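Local structure of 3-oxoacyl-[acyl-carrier-protein] synthase 3 (Pseudomonas aeruginosa, 2X3E) at residues A[20-25]-A[43-48]; A[111-116]-A[313-318]. The protein probably catalyses the condensation of acetyl-CoA with malonyl-ACP that initiates fatty acid synthesis, working as a homodimer. The protein carries 1 engineered substitution. One frame throughout, in Å; residues are numbered along the deposited sequence. Where two conformers were deposited one is given.

Contact 1: A[20-25]-A[43-48]; sequences LSNDML and RQRHIA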
loop_
_atom_site.group_PDB
_atom_site.type_symbol
_atom_site.label_atom_id
_atom_site.label_comp_id
_atom_site.label_asym_id
_atom_site.label_seq_id
_atom_site.Cartn_x
_atom_site.Cartn_y
_atom_site.Cartn_z
ATOM N N LEU A 20 -23.037 -7.097 16.389
ATOM C CA LEU A 20 -23.417 -8.505 16.333
ATOM C C LEU A 20 -23.094 -9.165 17.676
ATOM O O LEU A 20 -21.927 -9.307 18.046
ATOM C CB LEU A 20 -22.682 -9.216 15.192
ATOM C CG LEU A 20 -23.023 -10.695 14.961
ATOM C CD1 LEU A 20 -24.426 -10.837 14.395
ATOM C CD2 LEU A 20 -22.007 -11.356 14.033
ATOM N N SER A 21 -24.134 -9.558 18.401
ATOM C CA SER A 21 -23.972 -10.225 19.699
ATOM C C SER A 21 -23.821 -11.727 19.520
ATOM O O SER A 21 -24.156 -12.273 18.464
ATOM C CB SER A 21 -25.189 -9.957 20.581
ATOM O OG SER A 21 -26.325 -10.618 20.060
ATOM N N ASN A 22 -23.341 -12.396 20.565
ATOM C CA ASN A 22 -23.263 -13.851 20.566
ATOM C C ASN A 22 -24.633 -14.492 20.383
ATOM O O ASN A 22 -24.769 -15.464 19.637
ATOM C CB ASN A 22 -22.611 -14.360 21.853
ATOM C CG ASN A 22 -21.118 -14.101 21.888
ATOM O OD1 ASN A 22 -20.578 -13.419 21.024
ATOM N ND2 ASN A 22 -20.445 -14.649 22.893
ATOM N N ASP A 23 -25.642 -13.937 21.054
ATOM C CA ASP A 23 -27.022 -14.415 20.912
ATOM C C ASP A 23 -27.497 -14.352 19.459
ATOM O O ASP A 23 -28.071 -15.316 18.957
ATOM C CB ASP A 23 -27.978 -13.626 21.820
ATOM C CG ASP A 23 -27.975 -14.123 23.267
ATOM O OD1 ASP A 23 -27.314 -15.139 23.574
ATOM O OD2 ASP A 23 -28.650 -13.488 24.106
ATOM N N MET A 24 -27.242 -13.231 18.785
ATOM C CA MET A 24 -27.615 -13.092 17.379
ATOM C C MET A 24 -26.904 -14.140 16.526
ATOM O O MET A 24 -27.544 -14.846 15.740
ATOM C CB MET A 24 -27.284 -11.691 16.867
ATOM C CG MET A 24 -28.132 -10.588 17.483
ATOM S SD MET A 24 -27.278 -8.996 17.501
ATOM C CE MET A 24 -28.398 -8.025 18.510
ATOM N N LEU A 25 -25.587 -14.237 16.694
ATOM C CA LEU A 25 -24.781 -15.178 15.922
ATOM C C LEU A 25 -25.180 -16.626 16.195
ATOM O O LEU A 25 -25.241 -17.438 15.269
ATOM C CB LEU A 25 -23.286 -14.972 16.210
ATOM C CG LEU A 25 -22.299 -15.710 15.298
ATOM C CD1 LEU A 25 -22.548 -15.378 13.832
ATOM C CD2 LEU A 25 -20.866 -15.358 15.678
ATOM N N ARG A 43 -17.294 -10.957 22.807
ATOM C CA ARG A 43 -18.714 -10.910 23.147
ATOM C C ARG A 43 -19.520 -10.047 22.179
ATOM O O ARG A 43 -20.712 -10.274 21.997
ATOM C CB ARG A 43 -18.904 -10.439 24.589
ATOM C CG ARG A 43 -18.259 -11.378 25.608
ATOM C CD ARG A 43 -19.094 -11.546 26.878
ATOM N NE ARG A 43 -18.562 -12.608 27.733
ATOM C CZ ARG A 43 -19.137 -13.056 28.851
ATOM N NH1 ARG A 43 -20.287 -12.543 29.286
ATOM N NH2 ARG A 43 -18.556 -14.031 29.548
ATOM N N GLN A 44 -18.884 -9.056 21.558
ATOM C CA GLN A 44 -19.541 -8.330 20.478
ATOM C C GLN A 44 -18.578 -7.802 19.427
ATOM O O GLN A 44 -17.370 -7.677 19.654
ATOM C CB GLN A 44 -20.442 -7.207 21.017
ATOM C CG GLN A 44 -19.776 -6.209 21.946
ATOM C CD GLN A 44 -20.556 -4.898 22.059
ATOM O OE1 GLN A 44 -21.747 -4.889 22.381
ATOM N NE2 GLN A 44 -19.879 -3.786 21.803
ATOM N N ARG A 45 -19.136 -7.510 18.260
ATOM C CA ARG A 45 -18.364 -6.995 17.151
ATOM C C ARG A 45 -19.230 -6.030 16.338
ATOM O O ARG A 45 -20.434 -6.251 16.163
ATOM C CB ARG A 45 -17.736 -8.130 16.309
ATOM C CG ARG A 45 -18.655 -9.202 15.690
ATOM C CD ARG A 45 -19.428 -10.077 16.679
ATOM N NE ARG A 45 -18.702 -11.193 17.287
ATOM C CZ ARG A 45 -19.190 -11.945 18.274
ATOM N NH1 ARG A 45 -18.475 -12.942 18.774
ATOM N NH2 ARG A 45 -20.400 -11.711 18.780
ATOM N N HIS A 46 -18.616 -4.932 15.906
ATOM C CA HIS A 46 -19.325 -3.890 15.178
ATOM C C HIS A 46 -19.298 -4.213 13.688
ATOM O O HIS A 46 -18.274 -4.665 13.159
ATOM C CB HIS A 46 -18.717 -2.517 15.475
ATOM C CG HIS A 46 -18.922 -2.073 16.892
ATOM N ND1 HIS A 46 -19.846 -1.113 17.242
ATOM C CD2 HIS A 46 -18.334 -2.468 18.046
ATOM C CE1 HIS A 46 -19.820 -0.936 18.552
ATOM N NE2 HIS A 46 -18.913 -1.748 19.064
ATOM N N ILE A 47 -20.436 -3.997 13.028
ATOM C CA ILE A 47 -20.648 -4.459 11.657
ATOM C C ILE A 47 -20.926 -3.263 10.745
ATOM O O ILE A 47 -21.886 -2.521 10.952
ATOM C CB ILE A 47 -21.820 -5.481 11.597
ATOM C CG1 ILE A 47 -21.534 -6.690 12.505
ATOM C CG2 ILE A 47 -22.066 -5.951 10.173
ATOM C CD1 ILE A 47 -20.323 -7.519 12.087
ATOM N N ALA A 48 -20.082 -3.090 9.732
ATOM C CA ALA A 48 -20.131 -1.905 8.872
ATOM C C ALA A 48 -21.421 -1.799 8.059
ATOM O O ALA A 48 -21.915 -0.697 7.827
ATOM C CB ALA A 48 -18.920 -1.874 7.950
HETATM O O HOH W 1 -22.608 -11.304 23.177
#
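Leu20 and Arg45 form the hydrogen-bonded pair of a small two-stranded antiparallel sheet, strands 19-21 and 44-46, and illustrate how one arginine can tie a strand to the helix that follows it. Leu20 N donates to Arg45 O at 2.7 Å, nearly straight, while the return bond from Arg45 N to Leu20 O is weak. The same Leu20 O also accepts from the arginine side chain: Arg45 NH2 donates to it at 2.9 Å, from above the carbonyl plane. Arg45 CG lies between the backbone N and the carbonyl carbon (chi1 57°), and the bend at chi2 sets Arg45 CD beside Leu20 CB, 3.7 Å away. Leu20 CB also meets Ile47 CG1 at 3.9 Å. Where the strand gives way to helix 22-28, Ser21 is the N-cap of a capping box: Ser21 OG accepts from Met24 N at 3.0 Å, and Ser21 N returns a weak bond to Met24 SD in one modelled conformer of that side chain. Arg45 NH1 has a second partner in Ala155 O, and Asn22 ND2 binds Asp33, so both polar groups are fixed from outside as well. The Arg45 guanidinium grips Asn22 OD1 end-on, the two flat groups turned 35° apart. Arg45 NH2, 2.8 Å from Asn22 OD1, lies in the amide carbonyl plane. Arg45 NH1, 3.1 Å from Asn22 OD1, is tilted 22° from it.

Contact 2: A[111-116]-A[313-318]; sequences AATGFV and GLTWGS. Engineered in segment 111-116: Ala112 (natural residue Cys).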
loop_
_atom_site.group_PDB
_atom_site.type_symbol
_atom_site.label_atom_id
_atom_site.label_comp_id
_atom_site.label_asym_id
_atom_site.label_seq_id
_atom_site.Cartn_x
_atom_site.Cartn_y
_atom_site.Cartn_z
ATOM N N ALA A 111 -2.143 -6.607 5.989
ATOM C CA ALA A 111 -3.066 -7.394 6.790
ATOM C C ALA A 111 -3.131 -6.893 8.236
ATOM O O ALA A 111 -3.254 -5.689 8.467
ATOM C CB ALA A 111 -2.680 -8.880 6.721
ATOM N N ALA A 112 -3.034 -7.803 9.200
ATOM C CA ALA A 112 -3.157 -7.443 10.611
ATOM C C ALA A 112 -1.921 -6.692 11.145
ATOM O O ALA A 112 -1.957 -6.160 12.259
ATOM C CB ALA A 112 -3.445 -8.690 11.450
ATOM N N THR A 113 -0.842 -6.652 10.357
ATOM C CA THR A 113 0.341 -5.838 10.669
ATOM C C THR A 113 0.324 -4.467 9.972
ATOM O O THR A 113 1.307 -3.729 10.018
ATOM C CB THR A 113 1.645 -6.584 10.275
ATOM O OG1 THR A 113 1.512 -7.982 10.566
ATOM C CG2 THR A 113 2.852 -6.012 11.022
ATOM N N GLY A 114 -0.794 -4.128 9.336
ATOM C CA GLY A 114 -0.913 -2.901 8.557
ATOM C C GLY A 114 -0.637 -1.612 9.312
ATOM O O GLY A 114 -0.034 -0.699 8.763
ATOM N N PHE A 115 -1.075 -1.522 10.560
ATOM C CA PHE A 115 -0.870 -0.293 11.334
ATOM C C PHE A 115 0.612 -0.085 11.697
ATOM O O PHE A 115 1.122 1.048 11.632
ATOM C CB PHE A 115 -1.751 -0.277 12.578
ATOM C CG PHE A 115 -1.794 1.060 13.265
ATOM C CD1 PHE A 115 -2.531 2.102 12.727
ATOM C CD2 PHE A 115 -1.086 1.278 14.444
ATOM C CE1 PHE A 115 -2.567 3.341 13.348
ATOM C CE2 PHE A 115 -1.118 2.509 15.072
ATOM C CZ PHE A 115 -1.864 3.543 14.526
ATOM N N VAL A 116 1.305 -1.175 12.041
ATOM C CA VAL A 116 2.744 -1.104 12.335
ATOM C C VAL A 116 3.567 -0.739 11.087
ATOM O O VAL A 116 4.425 0.157 11.147
ATOM C CB VAL A 116 3.268 -2.405 12.984
ATOM C CG1 VAL A 116 4.758 -2.296 13.293
ATOM C CG2 VAL A 116 2.502 -2.704 14.275
ATOM N N GLY A 313 0.340 -12.829 5.204
ATOM C CA GLY A 313 1.528 -12.499 4.423
ATOM C C GLY A 313 2.497 -13.670 4.303
ATOM O O GLY A 313 2.814 -14.085 3.194
ATOM N N LEU A 314 3.008 -14.201 5.416
ATOM C CA LEU A 314 2.818 -13.673 6.764
ATOM C C LEU A 314 3.612 -12.383 6.951
ATOM O O LEU A 314 4.608 -12.154 6.258
ATOM C CB LEU A 314 3.290 -14.694 7.808
ATOM C CG LEU A 314 2.586 -16.054 7.798
ATOM C CD1 LEU A 314 3.189 -16.998 8.843
ATOM C CD2 LEU A 314 1.095 -15.887 8.022
ATOM N N THR A 315 3.162 -11.563 7.894
ATOM C CA THR A 315 3.824 -10.317 8.273
ATOM C C THR A 315 3.876 -10.192 9.787
ATOM O O THR A 315 3.062 -10.779 10.497
ATOM C CB THR A 315 3.060 -9.081 7.746
ATOM O OG1 THR A 315 1.670 -9.176 8.107
ATOM C CG2 THR A 315 3.203 -8.960 6.240
ATOM N N TRP A 316 4.836 -9.411 10.273
ATOM C CA TRP A 316 4.902 -9.056 11.681
ATOM C C TRP A 316 5.717 -7.788 11.843
ATOM O O TRP A 316 6.442 -7.366 10.926
ATOM C CB TRP A 316 5.554 -10.176 12.495
ATOM C CG TRP A 316 6.972 -10.421 12.094
ATOM C CD1 TRP A 316 8.068 -9.708 12.473
ATOM C CD2 TRP A 316 7.438 -11.431 11.194
ATOM N NE1 TRP A 316 9.197 -10.215 11.864
ATOM C CE2 TRP A 316 8.835 -11.276 11.076
ATOM C CE3 TRP A 316 6.807 -12.452 10.475
ATOM C CZ2 TRP A 316 9.616 -12.115 10.272
ATOM C CZ3 TRP A 316 7.584 -13.281 9.674
ATOM C CH2 TRP A 316 8.969 -13.111 9.582
ATOM N N GLY A 317 5.616 -7.194 13.021
ATOM C CA GLY A 317 6.472 -6.072 13.373
ATOM C C GLY A 317 6.079 -5.416 14.674
ATOM O O GLY A 317 4.980 -5.642 15.188
ATOM N N SER A 318 6.992 -4.617 15.212
ATOM C CA SER A 318 6.716 -3.847 16.412
ATOM C C SER A 318 7.378 -2.477 16.324
ATOM O O SER A 318 8.309 -2.271 15.542
ATOM C CB SER A 318 7.223 -4.579 17.656
ATOM O OG SER A 318 6.752 -5.912 17.695
#
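Thr113 meets Thr315 and the backbone beyond it where the start of helix 114-127 packs on strand 315-322, an example of a small branched residue serving a helix-sheet contact with both its branches. In this thiolase-like fold the predicted nucleophile position lies just before that buried helix: it is Ala112, an engineered replacement of the natural cysteine, whose CB touches His250, also predicted to be catalytic. Thr113 CB lies 3.8 Å from Thr315 CB, the two side chains passing alongside one another and pointing opposite ways. From there Thr113 OG1 comes 2.7 Å from Thr315 OG1 and, in a weak bond, 3.2 Å from Thr315 O; the two oxygens compete for its one proton. Thr315 OG1 is also hydrogen-bonded to Ala312 O. The other branch, Thr113 CG2, stands anti to the backbone N and rests on the peptide between Trp316 and Gly317, 3.5 Å from Trp316 C. One helical turn on, Val116 CG1 continues the apolar line, 3.7 Å from Gly317 C, against a strand residue that has no side chain. Val116 further packs on Ile286 of helix 285-295 and Leu182 of strand 177-184, while Thr315 touches Pro92 of the second subunit, placing the contact between helix, sheet and dimer partner.

Read from the N terminus, the chain first closes a short loop at contact 1: only 17 residues, mostly the rest of helix 22-28 and helix 33-40, separate its segments. That loop is complete before contact 2 opens, so the two stand in series and neither nest nor cross. Contact 2 joins residues 111-116 to 313-318 across 196 residues, tying helix 114-127 to strand 315-322, near the C terminus, in the sheet it forms with 177-184, 304-311 and 246-249. The centres lie 25 Å apart, contact 1 toward the periphery. Side chain to side chain, Arg45 is about 8 Å from the predicted active-site residue Asn280; Thr113 is about 11 Å from Asn280 and about 7 Å from His250.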